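Local coordinates for protein SAM-dependent methyltransferase (Anabaena variabilis ATCC 29413, PDB 3GGD) that probably transfers a methyl group from S-adenosyl-L-methionine to an acceptor, and binds the by-product S-adenosyl-L-homocysteine in a Rossmann-like domain, at residues Thr166-Ile169 / Asp170-Ser174; Leu182-Glu185 / Leu186-Met190; Glu202-Glu205 / Leu206-Asp210; His136-Val139 / Glu140-Glu143; Val43-Asp46 / Leu47-Glu51. All coordinates share one frame; numbering follows the deposited sequence.

Contact 1: residues Thr166-Ile169 / Asp170-Ser174; sequences TGCI and DFFNS. With SO4 (sulfate ion), chain G.
Gly-167 O accepts Phe-171 N at 2.8 Å, the first i to i+4 bond of the helix, and the same ladder continues from Phe-172 N to Cys-168 O and from Asn-173 N to Ile-169 O. The amides of the opening turn, which have no earlier carbonyl to bond to, are turned on a sulfate ion, probably from the crystallisation liquor: Asp-170 N meets its O1 at 2.7 Å almost straight, Ile-169 N reaches O4 at 3.2 Å, and Gly-167 N before them holds O3. This is the N terminus of helix 168-179, with Gly-167 in the N-cap position, where the helix dipole would be expected to favour an anion. Gly-167 has backbone angles of 100° and -12°, at which a side chain would jam against the preceding carbonyl. Of the apolar contacts, Cys-168 SG sits at the edge of the Phe-172 ring, 3.8 Å from CE2, brought there by a first torsion (173°) that sets sulfur anti to the backbone N. Phe-171 CD2 lies over the centre of one face of that ring. Replacing Phe-172 by a smaller alanine is likely to leave the Cys-168 sulfur without its aromatic neighbour and to open a gap beside Phe-171. Ile-169 CG2 runs alongside Asn-173, 3.5 Å from ND2, while Asn-173 OD1 bonds to Leu-5 N near the chain start.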
# COMPACT_ATOMS: atom_id res chain seq x y z
N THR A 166 -12.17 -6.52 -5.84
CA THR A 166 -12.85 -7.67 -6.44
C THR A 166 -12.55 -7.65 -7.93
O THR A 166 -12.60 -6.59 -8.59
CB THR A 166 -14.37 -7.59 -6.21
OG1 THR A 166 -14.59 -7.50 -4.80
CG2 THR A 166 -15.11 -8.83 -6.78
N GLY A 167 -12.20 -8.82 -8.44
CA GLY A 167 -11.85 -8.92 -9.85
C GLY A 167 -10.35 -8.96 -10.06
O GLY A 167 -9.89 -9.29 -11.13
N CYS A 168 -9.59 -8.66 -9.02
CA CYS A 168 -8.13 -8.65 -9.15
C CYS A 168 -7.56 -9.93 -9.76
O CYS A 168 -6.75 -9.88 -10.68
CB CYS A 168 -7.48 -8.42 -7.77
SG CYS A 168 -5.62 -8.60 -7.79
N ILE A 169 -7.95 -11.08 -9.20
CA ILE A 169 -7.38 -12.37 -9.61
C ILE A 169 -7.85 -12.72 -11.03
O ILE A 169 -7.06 -13.18 -11.84
CB ILE A 169 -7.67 -13.50 -8.56
CG1 ILE A 169 -7.05 -13.13 -7.18
CG2 ILE A 169 -7.23 -14.90 -9.06
CD1 ILE A 169 -5.56 -12.80 -7.16
N ASP A 170 -9.13 -12.49 -11.34
CA ASP A 170 -9.61 -12.67 -12.69
C ASP A 170 -8.85 -11.79 -13.71
O ASP A 170 -8.55 -12.20 -14.81
CB ASP A 170 -11.07 -12.31 -12.78
CG ASP A 170 -12.00 -13.36 -12.15
OD1 ASP A 170 -11.57 -14.51 -11.86
OD2 ASP A 170 -13.18 -13.01 -11.96
N PHE A 171 -8.60 -10.55 -13.33
CA PHE A 171 -7.89 -9.63 -14.18
C PHE A 171 -6.52 -10.20 -14.57
O PHE A 171 -6.18 -10.26 -15.75
CB PHE A 171 -7.71 -8.29 -13.45
CG PHE A 171 -6.84 -7.32 -14.20
CD1 PHE A 171 -7.40 -6.48 -15.15
CD2 PHE A 171 -5.48 -7.27 -13.97
CE1 PHE A 171 -6.59 -5.59 -15.86
CE2 PHE A 171 -4.68 -6.41 -14.68
CZ PHE A 171 -5.25 -5.56 -15.64
N PHE A 172 -5.76 -10.63 -13.57
CA PHE A 172 -4.43 -11.17 -13.86
C PHE A 172 -4.48 -12.51 -14.61
O PHE A 172 -3.68 -12.75 -15.51
CB PHE A 172 -3.58 -11.26 -12.60
CG PHE A 172 -3.08 -9.94 -12.13
CD1 PHE A 172 -2.22 -9.21 -12.92
CD2 PHE A 172 -3.46 -9.43 -10.91
CE1 PHE A 172 -1.78 -7.98 -12.52
CE2 PHE A 172 -3.02 -8.19 -10.47
CZ PHE A 172 -2.17 -7.46 -11.26
N ASN A 173 -5.43 -13.37 -14.25
CA ASN A 173 -5.59 -14.62 -14.95
C ASN A 173 -6.04 -14.43 -16.40
O ASN A 173 -5.72 -15.28 -17.25
CB ASN A 173 -6.55 -15.57 -14.18
CG ASN A 173 -5.87 -16.23 -12.96
OD1 ASN A 173 -4.62 -16.33 -12.89
ND2 ASN A 173 -6.68 -16.69 -12.02
N SER A 174 -6.77 -13.36 -16.71
CA SER A 174 -7.15 -13.11 -18.12
C SER A 174 -5.90 -12.73 -18.93
O SER A 174 -5.79 -13.07 -20.09
CB SER A 174 -8.21 -12.01 -18.24
OG SER A 174 -9.37 -12.36 -17.53
S SO4 G . -11.30 -12.15 -8.00
O1 SO4 G . -10.89 -11.82 -9.37
O2 SO4 G . -11.82 -13.53 -7.94
O3 SO4 G . -12.23 -11.14 -7.45
O4 SO4 G . -10.10 -12.16 -7.15

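Contact 2: residues Leu182-Glu185 / Leu186-Met190; sequences LPYE and LLLVM
Leu-188 lies against one face of the Tyr-184 ring one turn away: its CD1 stands over that face, 3.9 Å from the ring centroid and offset toward the rim, in a CH-pi contact, while CD2 comes to 3.6 Å from CE1 and equally near the phenol oxygen OH. The Tyr-184 ring swings back over Leu-188 because CG is anti to the backbone N (chi1 176°), although its CB sets out away from the following turn. Further round the helix, the side chains of Leu-182 and selenomethionine Met-190 cross at about a right angle, Leu-182 CD1 3.8 Å from Met-190 SE. The same leucine offers CB to Leu-187 CD2 and CD2 to Leu-186 CD2, so Leu-182, ahead of the N-cap, touches three residues of the helix. These contacts belong to the short helix 184-190, whose N-cap is Pro-183. Pro-183 O is gripped twice: Leu-187 N approaches nearly end-on at 3.0 Å, and Leu-186 N comes from well above the carbonyl plane at 2.9 Å. Tyr-184 O then takes Leu-188 N at 3.0 Å, which keeps the two residues one turn apart, and Leu-186 O collects both Val-189 N and Met-190 N at the last turn. Outside the helix, Leu-182 and Leu-186 lie on Phe-172 of helix 168-179, and Val-189 packs on Trp-19 and Tyr-22 of helix 15-29. Glu-185 bends at chi2 (87°) and uses OE1 to bond His-225 ND1, while Lys-25 NZ binds the carbonyl of Leu-188.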
# COMPACT_ATOMS: atom_id res chain seq x y z
N LEU A 182 2.07 -14.26 -17.07
CA LEU A 182 1.79 -13.09 -16.29
C LEU A 182 2.84 -12.01 -16.61
O LEU A 182 3.90 -12.31 -17.15
CB LEU A 182 1.80 -13.43 -14.80
CG LEU A 182 0.65 -14.34 -14.28
CD1 LEU A 182 0.98 -14.86 -12.85
CD2 LEU A 182 -0.73 -13.60 -14.31
N PRO A 183 2.51 -10.75 -16.33
CA PRO A 183 3.44 -9.64 -16.55
C PRO A 183 4.80 -9.81 -15.83
O PRO A 183 4.81 -10.16 -14.64
CB PRO A 183 2.70 -8.46 -15.92
CG PRO A 183 1.26 -8.79 -16.10
CD PRO A 183 1.19 -10.29 -15.86
N TYR A 184 5.90 -9.55 -16.54
CA TYR A 184 7.26 -9.62 -15.97
C TYR A 184 7.35 -8.99 -14.61
O TYR A 184 7.86 -9.59 -13.66
CB TYR A 184 8.33 -8.93 -16.90
CG TYR A 184 9.79 -8.87 -16.31
CD1 TYR A 184 10.41 -10.03 -15.86
CD2 TYR A 184 10.55 -7.69 -16.26
CE1 TYR A 184 11.75 -10.04 -15.34
CE2 TYR A 184 11.92 -7.67 -15.75
CZ TYR A 184 12.50 -8.86 -15.27
OH TYR A 184 13.87 -8.97 -14.72
N GLU A 185 6.83 -7.77 -14.49
CA GLU A 185 6.98 -7.03 -13.26
C GLU A 185 6.21 -7.65 -12.09
O GLU A 185 6.56 -7.44 -10.93
CB GLU A 185 6.63 -5.55 -13.45
CG GLU A 185 7.44 -4.84 -14.58
CD GLU A 185 6.82 -4.97 -15.98
OE1 GLU A 185 5.93 -5.82 -16.22
OE2 GLU A 185 7.22 -4.17 -16.85
N LEU A 186 5.16 -8.41 -12.39
CA LEU A 186 4.41 -9.11 -11.34
C LEU A 186 5.20 -10.37 -10.97
O LEU A 186 5.33 -10.70 -9.80
CB LEU A 186 3.01 -9.49 -11.81
CG LEU A 186 2.15 -10.33 -10.82
CD1 LEU A 186 1.94 -9.63 -9.46
CD2 LEU A 186 0.82 -10.70 -11.47
N LEU A 187 5.73 -11.06 -11.96
CA LEU A 187 6.54 -12.22 -11.68
C LEU A 187 7.71 -11.86 -10.75
O LEU A 187 8.09 -12.64 -9.86
CB LEU A 187 6.98 -12.89 -12.98
CG LEU A 187 5.89 -13.63 -13.75
CD1 LEU A 187 6.39 -14.13 -15.13
CD2 LEU A 187 5.28 -14.80 -12.90
N LEU A 188 8.26 -10.65 -10.93
CA LEU A 188 9.35 -10.19 -10.07
C LEU A 188 9.01 -10.15 -8.59
O LEU A 188 9.91 -10.35 -7.75
CB LEU A 188 9.89 -8.80 -10.49
CG LEU A 188 10.70 -8.78 -11.80
CD1 LEU A 188 11.09 -7.34 -12.19
CD2 LEU A 188 11.92 -9.69 -11.76
N VAL A 189 7.75 -9.88 -8.26
CA VAL A 189 7.33 -9.87 -6.85
C VAL A 189 7.02 -11.31 -6.41
O VAL A 189 7.43 -11.74 -5.33
CB VAL A 189 6.04 -9.01 -6.57
CG1 VAL A 189 6.01 -8.51 -5.09
CG2 VAL A 189 5.92 -7.84 -7.54
N MSE A 190 6.29 -12.03 -7.24
CA MSE A 190 5.85 -13.41 -6.91
C MSE A 190 7.00 -14.38 -6.72
O MSE A 190 6.88 -15.42 -6.07
CB MSE A 190 4.92 -13.94 -8.00
CG MSE A 190 3.60 -13.12 -8.08
SE MSE A 190 2.50 -13.75 -9.60
CE MSE A 190 2.57 -15.70 -9.49

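Contact 3: residues Glu202-Glu205 / Leu206-Asp210; sequences EDIE and LYFPD. With CO (cobalt (II) ion), chain C.
In the short helix 201-207, which leads to a cobalt site, Asp-203 and Tyr-207 lie one turn apart and are joined through a single water. The two side chains run alongside each other, pointing the same way, with Asp-203 OD1 3.8 Å from Tyr-207 CE2 and the carboxylate turned 26° from the ring plane. Water 1 lies in the plane of the ring, at its edge; it donates to Asp-203 OD1 at 2.6 Å and is 2.7 Å from Tyr-207 OH. The other carboxylate oxygen, Asp-203 OD2, accepts a hydrogen bond from Thr-200 N, just before the helix. Leu-206 CG sits over the centre of one Tyr-207 face. The helix ends as Phe-208 leaves helical angles: Tyr-207 N still bonds Asp-203 O nearly straight at 2.9 Å, and Phe-208 N holds Ile-204 O at 2.8 Å with a more bent N-H angle of 136°. Pro-209 N has no hydrogen to offer, so the ladder does not continue to Glu-205 O; the proline CB instead rests 3.4 Å from that oxygen. The chain then runs toward strand 211-217, and at its entrance Asp-210 OD2 binds the cobalt ion at 2.0 Å, with His-244 as a further ligand. Arg-150 forms a salt bridge with Asp-210 OD1 and also bonds Tyr-207 O, linking the metal ligand to the helix end. Ile-204 and Phe-208 pack on Ile-242 of strand 237-244.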
# COMPACT_ATOMS: atom_id res chain seq x y z
N GLU A 202 -16.50 -4.98 2.34
CA GLU A 202 -16.82 -5.92 3.41
C GLU A 202 -15.61 -6.14 4.33
O GLU A 202 -15.78 -6.42 5.50
CB GLU A 202 -17.34 -7.26 2.88
CG GLU A 202 -18.72 -7.17 2.21
CD GLU A 202 -18.71 -6.38 0.86
OE1 GLU A 202 -17.64 -6.30 0.15
OE2 GLU A 202 -19.78 -5.82 0.52
N ASP A 203 -14.39 -5.99 3.80
CA ASP A 203 -13.20 -6.07 4.64
C ASP A 203 -13.09 -4.87 5.58
O ASP A 203 -12.52 -5.00 6.66
CB ASP A 203 -11.91 -6.22 3.82
CG ASP A 203 -11.78 -7.60 3.15
OD1 ASP A 203 -12.03 -8.65 3.82
OD2 ASP A 203 -11.42 -7.64 1.95
N ILE A 204 -13.58 -3.70 5.16
CA ILE A 204 -13.57 -2.52 6.04
C ILE A 204 -14.48 -2.84 7.25
O ILE A 204 -14.12 -2.59 8.37
CB ILE A 204 -14.08 -1.24 5.37
CG1 ILE A 204 -13.19 -0.82 4.20
CG2 ILE A 204 -14.22 -0.11 6.43
CD1 ILE A 204 -11.80 -0.42 4.57
N GLU A 205 -15.64 -3.42 7.01
CA GLU A 205 -16.52 -3.81 8.11
C GLU A 205 -15.92 -4.90 9.01
O GLU A 205 -16.10 -4.88 10.23
CB GLU A 205 -17.87 -4.26 7.57
CG GLU A 205 -18.85 -4.77 8.64
CD GLU A 205 -19.24 -3.71 9.69
OE1 GLU A 205 -19.18 -2.50 9.40
OE2 GLU A 205 -19.65 -4.09 10.81
N LEU A 206 -15.21 -5.84 8.40
CA LEU A 206 -14.65 -6.98 9.11
C LEU A 206 -13.53 -6.51 10.03
O LEU A 206 -13.53 -6.87 11.20
CB LEU A 206 -14.13 -8.04 8.12
CG LEU A 206 -13.45 -9.31 8.66
CD1 LEU A 206 -14.37 -10.12 9.60
CD2 LEU A 206 -12.97 -10.22 7.50
N TYR A 207 -12.58 -5.74 9.50
CA TYR A 207 -11.41 -5.33 10.28
C TYR A 207 -11.58 -4.03 11.04
O TYR A 207 -10.86 -3.81 12.04
CB TYR A 207 -10.13 -5.27 9.42
CG TYR A 207 -9.84 -6.60 8.77
CD1 TYR A 207 -9.56 -7.71 9.54
CD2 TYR A 207 -9.95 -6.76 7.38
CE1 TYR A 207 -9.37 -8.97 8.96
CE2 TYR A 207 -9.75 -8.02 6.77
CZ TYR A 207 -9.47 -9.10 7.56
OH TYR A 207 -9.28 -10.33 6.96
N PHE A 208 -12.53 -3.21 10.60
CA PHE A 208 -12.76 -1.90 11.19
C PHE A 208 -14.21 -1.64 11.49
O PHE A 208 -14.78 -0.65 11.07
CB PHE A 208 -12.25 -0.80 10.26
CG PHE A 208 -10.79 -0.94 9.88
CD1 PHE A 208 -9.78 -0.60 10.77
CD2 PHE A 208 -10.43 -1.38 8.60
CE1 PHE A 208 -8.43 -0.75 10.42
CE2 PHE A 208 -9.09 -1.52 8.25
CZ PHE A 208 -8.08 -1.20 9.15
N PRO A 209 -14.83 -2.51 12.27
CA PRO A 209 -16.24 -2.31 12.55
C PRO A 209 -16.52 -1.02 13.36
O PRO A 209 -17.65 -0.53 13.37
CB PRO A 209 -16.63 -3.57 13.35
CG PRO A 209 -15.36 -3.99 13.96
CD PRO A 209 -14.27 -3.67 12.96
N ASP A 210 -15.50 -0.51 14.06
CA ASP A 210 -15.59 0.70 14.84
C ASP A 210 -15.30 1.96 14.00
O ASP A 210 -15.19 3.04 14.55
CB ASP A 210 -14.65 0.65 16.07
CG ASP A 210 -13.21 0.20 15.75
OD1 ASP A 210 -12.95 -0.43 14.69
OD2 ASP A 210 -12.35 0.37 16.65
CO CO C . -12.52 1.55 18.28
O HOH W 1 -10.06 -10.33 4.34

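Contact 4: residues His136-Val139 / Glu140-Glu143; sequences HIPV and EKRE. With SAH (S-adenosyl-L-homocysteine), chain E.
Arg-142 folds back against the loop that leads into its own helix: NE donates to the backbone carbonyl Ile-137 O at 3.0 Å, with the oxygen close to the guanidinium plane. CG lies anti to the carbonyl carbon (chi1 -74°) and the chain is extended from there to NE, carrying the group back across the turn. Val-139 CG2 covers one face of the guanidinium, 4.0 Å from CZ, and Ile-137 CG2 crosses the arginine at CG, 3.8 Å away. NH1 continues outward to Ile-198 O. With a leucine here, Ile-137 O and Ile-198 O would probably lose their side-chain donor, and Val-139 CG2 the flat group it lies against. The backbone closes the turn with Lys-141 N on Pro-138 O at 2.9 Å and a longer bond from Arg-142 N to Val-139 O, both donors standing well above their carbonyl planes. Water 2 bridges Val-139 O and Glu-143 N, continuing the chain of bonds into helix 142-153. At the other end His-136 NE2 lies 3.6 Å from C5' of S-adenosyl-L-homocysteine. This is the loop between strand 127-131 and helix 142-153, whose His-136 lines the S-adenosyl-L-homocysteine pocket of the Rossmann-like methyltransferase fold.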
# COMPACT_ATOMS: atom_id res chain seq x y z
N HIS A 136 -2.27 -7.71 -0.45
CA HIS A 136 -1.30 -8.82 -0.51
C HIS A 136 -1.07 -9.50 0.83
O HIS A 136 -0.39 -10.54 0.89
CB HIS A 136 0.04 -8.31 -1.05
CG HIS A 136 0.56 -7.14 -0.29
ND1 HIS A 136 1.18 -7.28 0.94
CD2 HIS A 136 0.52 -5.82 -0.56
CE1 HIS A 136 1.50 -6.08 1.39
NE2 HIS A 136 1.10 -5.18 0.50
N ILE A 137 -1.60 -8.94 1.92
CA ILE A 137 -1.42 -9.54 3.24
C ILE A 137 -2.23 -10.83 3.34
O ILE A 137 -3.43 -10.86 3.03
CB ILE A 137 -1.80 -8.56 4.40
CG1 ILE A 137 -0.94 -7.28 4.34
CG2 ILE A 137 -1.69 -9.25 5.79
CD1 ILE A 137 0.53 -7.42 4.81
N PRO A 138 -1.58 -11.94 3.74
CA PRO A 138 -2.37 -13.15 3.94
C PRO A 138 -3.57 -12.88 4.86
O PRO A 138 -3.43 -12.16 5.86
CB PRO A 138 -1.37 -14.11 4.61
CG PRO A 138 -0.06 -13.63 4.09
CD PRO A 138 -0.16 -12.16 4.05
N VAL A 139 -4.71 -13.45 4.51
CA VAL A 139 -5.98 -13.17 5.20
C VAL A 139 -5.90 -13.42 6.70
O VAL A 139 -6.39 -12.61 7.49
CB VAL A 139 -7.15 -13.94 4.53
CG1 VAL A 139 -8.43 -13.92 5.41
CG2 VAL A 139 -7.41 -13.30 3.17
N GLU A 140 -5.21 -14.49 7.09
CA GLU A 140 -5.06 -14.82 8.50
C GLU A 140 -4.16 -13.84 9.30
O GLU A 140 -4.12 -13.92 10.51
CB GLU A 140 -4.58 -16.26 8.68
CG GLU A 140 -3.15 -16.50 8.19
CD GLU A 140 -2.99 -16.81 6.66
OE1 GLU A 140 -3.93 -16.59 5.80
OE2 GLU A 140 -1.86 -17.29 6.37
N LYS A 141 -3.47 -12.92 8.63
CA LYS A 141 -2.65 -11.94 9.30
C LYS A 141 -3.23 -10.54 9.23
O LYS A 141 -2.66 -9.61 9.81
CB LYS A 141 -1.25 -11.97 8.70
CG LYS A 141 -0.54 -13.28 9.12
CD LYS A 141 0.59 -13.58 8.19
CE LYS A 141 1.37 -14.91 8.59
NZ LYS A 141 2.26 -15.32 7.41
N ARG A 142 -4.35 -10.39 8.54
CA ARG A 142 -4.91 -9.06 8.30
C ARG A 142 -5.39 -8.34 9.56
O ARG A 142 -5.30 -7.12 9.61
CB ARG A 142 -6.05 -9.11 7.27
CG ARG A 142 -5.52 -9.32 5.86
CD ARG A 142 -6.65 -9.45 4.84
NE ARG A 142 -6.12 -9.54 3.46
CZ ARG A 142 -6.87 -9.37 2.36
NH1 ARG A 142 -8.17 -9.10 2.46
NH2 ARG A 142 -6.30 -9.46 1.16
N GLU A 143 -5.87 -9.07 10.54
CA GLU A 143 -6.36 -8.45 11.76
C GLU A 143 -5.22 -7.71 12.49
O GLU A 143 -5.45 -6.68 13.06
CB GLU A 143 -7.05 -9.50 12.66
CG GLU A 143 -7.27 -9.08 14.15
CD GLU A 143 -8.26 -7.89 14.39
OE1 GLU A 143 -9.03 -7.48 13.47
OE2 GLU A 143 -8.28 -7.38 15.54
N SAH E . 2.65 2.25 -1.01
CA SAH E . 3.82 1.99 -1.90
CB SAH E . 4.26 0.51 -1.93
CG SAH E . 3.23 -0.57 -2.32
SD SAH E . 3.94 -2.23 -2.39
C SAH E . 3.57 2.46 -3.32
O SAH E . 4.54 2.70 -4.09
OXT SAH E . 2.42 2.60 -3.74
C5' SAH E . 3.52 -2.84 -0.78
C4' SAH E . 4.48 -2.31 0.33
O4' SAH E . 4.06 -2.83 1.61
C3' SAH E . 5.96 -2.71 0.21
O3' SAH E . 6.83 -1.60 0.27
C2' SAH E . 6.21 -3.61 1.42
O2' SAH E . 7.57 -3.67 1.90
C1' SAH E . 5.20 -3.07 2.42
N9 SAH E . 4.89 -4.00 3.51
C8 SAH E . 4.67 -5.33 3.36
N7 SAH E . 4.38 -5.89 4.55
C5 SAH E . 4.43 -4.89 5.47
C6 SAH E . 4.28 -4.83 6.92
N6 SAH E . 4.02 -6.00 7.54
N1 SAH E . 4.44 -3.67 7.57
C2 SAH E . 4.74 -2.52 6.88
N3 SAH E . 4.90 -2.53 5.55
C4 SAH E . 4.79 -3.66 4.82
O HOH W 2 -6.73 -11.88 10.13

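Contact 5: residues Val43-Asp46 / Leu47-Glu51; sequences VVVD and LPRFE. With SO4 (sulfate ion), chain J; EDO (1,2-ethanediol), chain M; EDO (1,2-ethanediol), chain L.
Leu-47 N bonds Val-43 O at 2.9 Å, a regular i to i+4 link, but the next turn of helix 43-50 is kinked. Pro-48 has no N-H, and its CD is set 3.1 Å from Val-44 O instead; Arg-49 N skips back three residues to Asp-46 O at 2.8 Å, from above the carbonyl plane. Leu-47 O then accepts from both Phe-50 N and Glu-51 N. Beside this bend Val-45 and Arg-49 run alongside each other, and Val-45 CG1 covers one guanidinium face, 3.8 Å from NH2. The guanidinium edge faces a sulfate, probably from the crystallisation liquor, in a two-pronged grip: NE to O1 at 3.1 Å and NH2 to O2 at 3.0 Å, the latter straight at 179°. NH1 makes a long salt bridge of 3.8 Å to Asp-46 OD1, which lies well out of the guanidinium plane, so charge alone acts there. The helix lies against the methyltransferase sheet, where Tyr-160 OH bonds both Asp-46 OD1 and Arg-49 NH1, Tyr-129 OH takes Asp-46 OD2, and Trp-239 makes a cation-pi contact with Arg-49. Phe-50 brings its ring back alongside Asp-46, with CG between the backbone N and carbonyl carbon (chi1 66°) and CD2 3.4 Å from Asp-46 O. Val-43 and Leu-47 pack on Phe-73 of helix 69-77.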
# COMPACT_ATOMS: atom_id res chain seq x y z
N VAL A 43 -0.66 9.06 -6.63
CA VAL A 43 -1.09 9.96 -5.55
C VAL A 43 -1.80 11.28 -6.00
O VAL A 43 -2.64 11.83 -5.28
CB VAL A 43 0.12 10.27 -4.58
CG1 VAL A 43 1.19 11.13 -5.30
CG2 VAL A 43 -0.40 10.89 -3.22
N VAL A 44 -1.50 11.77 -7.20
CA VAL A 44 -2.20 12.93 -7.74
C VAL A 44 -3.69 12.62 -7.94
O VAL A 44 -4.58 13.50 -7.74
CB VAL A 44 -1.58 13.37 -9.07
CG1 VAL A 44 -2.54 14.30 -9.87
CG2 VAL A 44 -0.25 14.02 -8.82
N VAL A 45 -3.97 11.38 -8.34
CA VAL A 45 -5.37 10.91 -8.48
C VAL A 45 -6.02 10.70 -7.10
O VAL A 45 -7.17 11.06 -6.87
CB VAL A 45 -5.42 9.59 -9.30
CG1 VAL A 45 -6.82 8.93 -9.21
CG2 VAL A 45 -5.00 9.89 -10.76
N ASP A 46 -5.24 10.19 -6.15
CA ASP A 46 -5.75 9.95 -4.78
C ASP A 46 -6.06 11.22 -3.95
O ASP A 46 -7.09 11.27 -3.26
CB ASP A 46 -4.73 9.13 -3.98
CG ASP A 46 -4.43 7.76 -4.62
OD1 ASP A 46 -5.38 7.12 -5.12
OD2 ASP A 46 -3.25 7.34 -4.59
N LEU A 47 -5.18 12.22 -4.04
CA LEU A 47 -5.22 13.35 -3.10
C LEU A 47 -6.57 14.09 -3.06
O LEU A 47 -7.04 14.36 -1.98
CB LEU A 47 -4.03 14.31 -3.32
CG LEU A 47 -3.86 15.48 -2.33
CD1 LEU A 47 -3.83 14.96 -0.88
CD2 LEU A 47 -2.63 16.40 -2.62
N PRO A 48 -7.20 14.39 -4.21
CA PRO A 48 -8.51 15.03 -4.10
C PRO A 48 -9.56 14.23 -3.30
O PRO A 48 -10.50 14.81 -2.75
CB PRO A 48 -8.94 15.21 -5.56
CG PRO A 48 -7.69 15.10 -6.36
CD PRO A 48 -6.80 14.17 -5.61
N ARG A 49 -9.40 12.92 -3.21
CA ARG A 49 -10.40 12.09 -2.50
C ARG A 49 -10.33 12.24 -1.00
O ARG A 49 -11.27 11.89 -0.31
CB ARG A 49 -10.19 10.61 -2.87
CG ARG A 49 -10.44 10.30 -4.35
CD ARG A 49 -9.89 8.96 -4.75
NE ARG A 49 -10.20 8.66 -6.15
CZ ARG A 49 -9.77 7.59 -6.81
NH1 ARG A 49 -9.02 6.69 -6.22
NH2 ARG A 49 -10.09 7.41 -8.07
N PHE A 50 -9.20 12.73 -0.47
CA PHE A 50 -9.06 12.90 0.98
C PHE A 50 -8.54 14.25 1.52
O PHE A 50 -8.65 14.51 2.72
CB PHE A 50 -8.22 11.79 1.56
CG PHE A 50 -6.78 11.77 1.13
CD1 PHE A 50 -5.80 12.41 1.90
CD2 PHE A 50 -6.37 11.00 0.07
CE1 PHE A 50 -4.46 12.35 1.54
CE2 PHE A 50 -5.04 10.94 -0.28
CZ PHE A 50 -4.08 11.61 0.45
N GLU A 51 -8.00 15.10 0.66
CA GLU A 51 -7.39 16.32 1.15
C GLU A 51 -8.35 17.27 1.88
O GLU A 51 -7.90 18.05 2.72
CB GLU A 51 -6.67 17.08 0.02
CG GLU A 51 -7.57 17.59 -1.08
CD GLU A 51 -6.78 18.26 -2.19
OE1 GLU A 51 -5.86 19.01 -1.87
OE2 GLU A 51 -7.10 18.10 -3.37
S SO4 J . -12.66 10.12 -8.44
O1 SO4 J . -11.86 10.87 -7.46
O2 SO4 J . -11.82 9.45 -9.45
O3 SO4 J . -13.47 11.12 -9.15
O4 SO4 J . -13.57 9.18 -7.80
C1 EDO M . -6.19 15.52 -9.82
O1 EDO M . -6.66 14.21 -9.46
C2 EDO M . -7.26 16.28 -10.61
O2 EDO M . -8.33 16.74 -9.79
C1 EDO L . -3.92 4.48 -8.66
O1 EDO L . -2.62 4.35 -9.26
C2 EDO L . -3.98 5.60 -7.58
O2 EDO L . -2.90 5.55 -6.60

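In the fold
From the N terminus the chain meets contact 5 first, on helix 43-50, then contact 4, contact 1, contact 2 and contact 3. Each closes one local turn; all are in series, and none nests in or crosses another. Contacts 4 and 5 lie on opposite sides of the chain's centre, about 26 Å apart between centres. Contacts 1 and 2, on successive helices, touch where Phe-172 meets Leu-182 and Leu-186. Contacts 3 and 4 come from distant parts of the sequence yet meet as Tyr-207 packs on Arg-142, joining helix 201-207 to the start of helix 142-153, just after the loop whose His-136 lines the S-adenosyl-L-homocysteine pocket.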